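Local coordinates for protein putative (Helicobacter pylori J99, PDB 4R7K) that is of unknown function but belongs to the SRPBCC family of helix-grip proteins, many of which bind hydrophobic ligands in a deep cavity, at residues A[139-144]-A[151-156]. Residues are numbered along the deposited sequence; the frame is centred on the assembly and turned at random.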
loop_
_atom_site.group_PDB
_atom_site.type_symbol
_atom_site.label_atom_id
_atom_site.label_comp_id
_atom_site.label_asym_id
_atom_site.label_seq_id
_atom_site.Cartn_x
_atom_site.Cartn_y
_atom_site.Cartn_z
ATOM N N HIS A 139 16.977 3.645 13.797
ATOM C CA HIS A 139 16.872 3.212 12.408
ATOM C C HIS A 139 18.258 2.820 11.907
ATOM O O HIS A 139 19.153 3.635 11.833
ATOM C CB HIS A 139 16.364 4.379 11.611
ATOM C CG HIS A 139 16.065 4.071 10.184
ATOM N ND1 HIS A 139 15.347 4.933 9.386
ATOM C CD2 HIS A 139 16.269 2.956 9.445
ATOM C CE1 HIS A 139 15.219 4.405 8.182
ATOM N NE2 HIS A 139 15.772 3.207 8.192
ATOM N N ALA A 140 18.417 1.548 11.574
ATOM C CA ALA A 140 19.717 1.014 11.219
ATOM C C ALA A 140 19.727 0.562 9.779
ATOM O O ALA A 140 18.676 0.158 9.193
ATOM C CB ALA A 140 20.064 -0.144 12.128
ATOM N N TRP A 141 20.921 0.601 9.225
ATOM C CA TRP A 141 21.149 0.254 7.860
ATOM C C TRP A 141 22.381 -0.594 7.751
ATOM O O TRP A 141 23.395 -0.370 8.470
ATOM C CB TRP A 141 21.389 1.523 7.011
ATOM C CG TRP A 141 20.277 2.514 6.909
ATOM C CD1 TRP A 141 19.920 3.442 7.850
ATOM C CD2 TRP A 141 19.420 2.739 5.779
ATOM N NE1 TRP A 141 18.883 4.218 7.374
ATOM C CE2 TRP A 141 18.558 3.807 6.110
ATOM C CE3 TRP A 141 19.310 2.155 4.503
ATOM C CZ2 TRP A 141 17.569 4.262 5.242
ATOM C CZ3 TRP A 141 18.307 2.600 3.646
ATOM C CH2 TRP A 141 17.477 3.659 4.003
ATOM N N LEU A 142 22.330 -1.529 6.806
ATOM C CA LEU A 142 23.457 -2.374 6.472
ATOM C C LEU A 142 23.498 -2.505 4.966
ATOM O O LEU A 142 22.570 -3.063 4.358
ATOM C CB LEU A 142 23.321 -3.745 7.132
ATOM C CG LEU A 142 24.612 -4.587 7.182
ATOM C CD1 LEU A 142 24.443 -5.686 8.237
ATOM C CD2 LEU A 142 24.888 -5.169 5.805
ATOM N N VAL A 143 24.558 -1.964 4.367
ATOM C CA VAL A 143 24.772 -2.014 2.917
ATOM C C VAL A 143 26.016 -2.876 2.711
ATOM O O VAL A 143 27.048 -2.602 3.330
ATOM C CB VAL A 143 25.025 -0.605 2.316
ATOM C CG1 VAL A 143 25.199 -0.704 0.793
ATOM C CG2 VAL A 143 23.878 0.362 2.600
ATOM N N GLU A 144 25.929 -3.915 1.869
ATOM C CA GLU A 144 27.075 -4.756 1.611
ATOM C C GLU A 144 27.151 -5.357 0.230
ATOM O O GLU A 144 26.138 -5.587 -0.460
ATOM C CB GLU A 144 27.195 -5.890 2.646
ATOM C CG GLU A 144 26.068 -6.885 2.622
ATOM C CD GLU A 144 26.273 -8.015 3.630
ATOM O OE1 GLU A 144 27.448 -8.273 4.004
ATOM O OE2 GLU A 144 25.267 -8.657 4.034
ATOM N N VAL A 151 24.525 -6.041 -4.687
ATOM C CA VAL A 151 24.603 -5.256 -3.468
ATOM C C VAL A 151 23.317 -5.471 -2.697
ATOM O O VAL A 151 22.221 -5.468 -3.287
ATOM C CB VAL A 151 24.802 -3.761 -3.774
ATOM C CG1 VAL A 151 24.547 -2.903 -2.565
ATOM C CG2 VAL A 151 26.191 -3.514 -4.355
ATOM N N ARG A 152 23.472 -5.723 -1.397
ATOM C CA ARG A 152 22.373 -5.848 -0.466
ATOM C C ARG A 152 22.192 -4.584 0.351
ATOM O O ARG A 152 23.173 -3.992 0.822
ATOM C CB ARG A 152 22.643 -6.996 0.493
ATOM C CG ARG A 152 21.612 -7.179 1.609
ATOM C CD ARG A 152 22.101 -8.294 2.529
ATOM N NE ARG A 152 21.136 -8.693 3.573
ATOM C CZ ARG A 152 21.465 -9.084 4.798
ATOM N NH1 ARG A 152 22.723 -9.068 5.189
ATOM N NH2 ARG A 152 20.515 -9.462 5.649
ATOM N N ILE A 153 20.940 -4.143 0.478
ATOM C CA ILE A 153 20.593 -3.022 1.323
ATOM C C ILE A 153 19.522 -3.493 2.311
ATOM O O ILE A 153 18.392 -3.804 1.923
ATOM C CB ILE A 153 20.069 -1.789 0.534
ATOM C CG1 ILE A 153 20.988 -1.443 -0.614
ATOM C CG2 ILE A 153 19.934 -0.605 1.485
ATOM C CD1 ILE A 153 20.456 -0.397 -1.580
ATOM N N LEU A 154 19.887 -3.533 3.581
ATOM C CA LEU A 154 19.000 -3.954 4.640
ATOM C C LEU A 154 18.760 -2.773 5.511
ATOM O O LEU A 154 19.734 -2.144 5.974
ATOM C CB LEU A 154 19.651 -5.041 5.495
ATOM C CG LEU A 154 18.897 -5.504 6.776
ATOM C CD1 LEU A 154 17.649 -6.287 6.456
ATOM C CD2 LEU A 154 19.801 -6.367 7.640
ATOM N N THR A 155 17.482 -2.445 5.743
ATOM C CA THR A 155 17.159 -1.414 6.672
ATOM C C THR A 155 16.073 -1.898 7.673
ATOM O O THR A 155 15.038 -2.491 7.302
ATOM C CB THR A 155 16.804 -0.088 5.992
ATOM O OG1 THR A 155 16.800 0.946 6.983
ATOM C CG2 THR A 155 15.447 -0.153 5.312
ATOM N N GLN A 156 16.326 -1.631 8.940
ATOM C CA GLN A 156 15.465 -2.072 10.026
ATOM C C GLN A 156 15.325 -0.987 11.026
ATOM O O GLN A 156 16.284 -0.270 11.303
ATOM C CB GLN A 156 16.024 -3.331 10.698
ATOM C CG GLN A 156 16.187 -4.505 9.773
ATOM C CD GLN A 156 16.688 -5.766 10.453
ATOM O OE1 GLN A 156 17.545 -5.741 11.344
ATOM N NE2 GLN A 156 16.151 -6.882 10.027
#
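Thr-155 fits closely against both Trp-141 and His-139. Its CB sits 3.8 Å from the centroid of the Trp-141 six-membered ring and only 18° off the ring normal, which defines a CH-pi contact over the face. The hydroxyl lies anti to the backbone N and bridges two groups. OG1 accepts from His-139 NE2 at 2.8 Å, close to the imidazole plane though bent at the hydrogen (136°). It donates in turn to Ala-140 O at 3.0 Å. Gln-156 N reaches the same Ala-140 O from the opposite face of the carbonyl plane, so two bonds grip this oxygen. Beyond Thr-155, Ile-153 CG2 meets the edge of the indole, 4.1 Å from Trp-141 CE3. Helices 57-65 and 174-190 cover this face, with Leu-183 touching Trp-141, Ile-153 and Thr-155, and Trp-182 meeting Trp-141 edge-to-face.

Across the sheet the looser pair is Leu-142 with Leu-154, which meet through their CB atoms alone (4.2 Å) with no ring face engaged. Beside them an ion pair takes over: Arg-152 NH1 forms a salt bridge with Glu-144 OE2 at 2.8 Å, the oxygen lying in the guanidinium plane. Arg-152 also pairs through NE with Glu-49, while Asn-29 binds both Glu-144 OE1 and Arg-152 NH1. This side too is buried, under the N-terminal segment.

Alternating hydrogen-bonded and non-hydrogen-bonded pairs, with axes at 170°, show antiparallel pairing; joined by a short turn, strands 136-146 and 150-160 form a beta hairpin, two interior strands of the curved sheet that grips the C-terminal helix in the SRPBCC helix-grip fold.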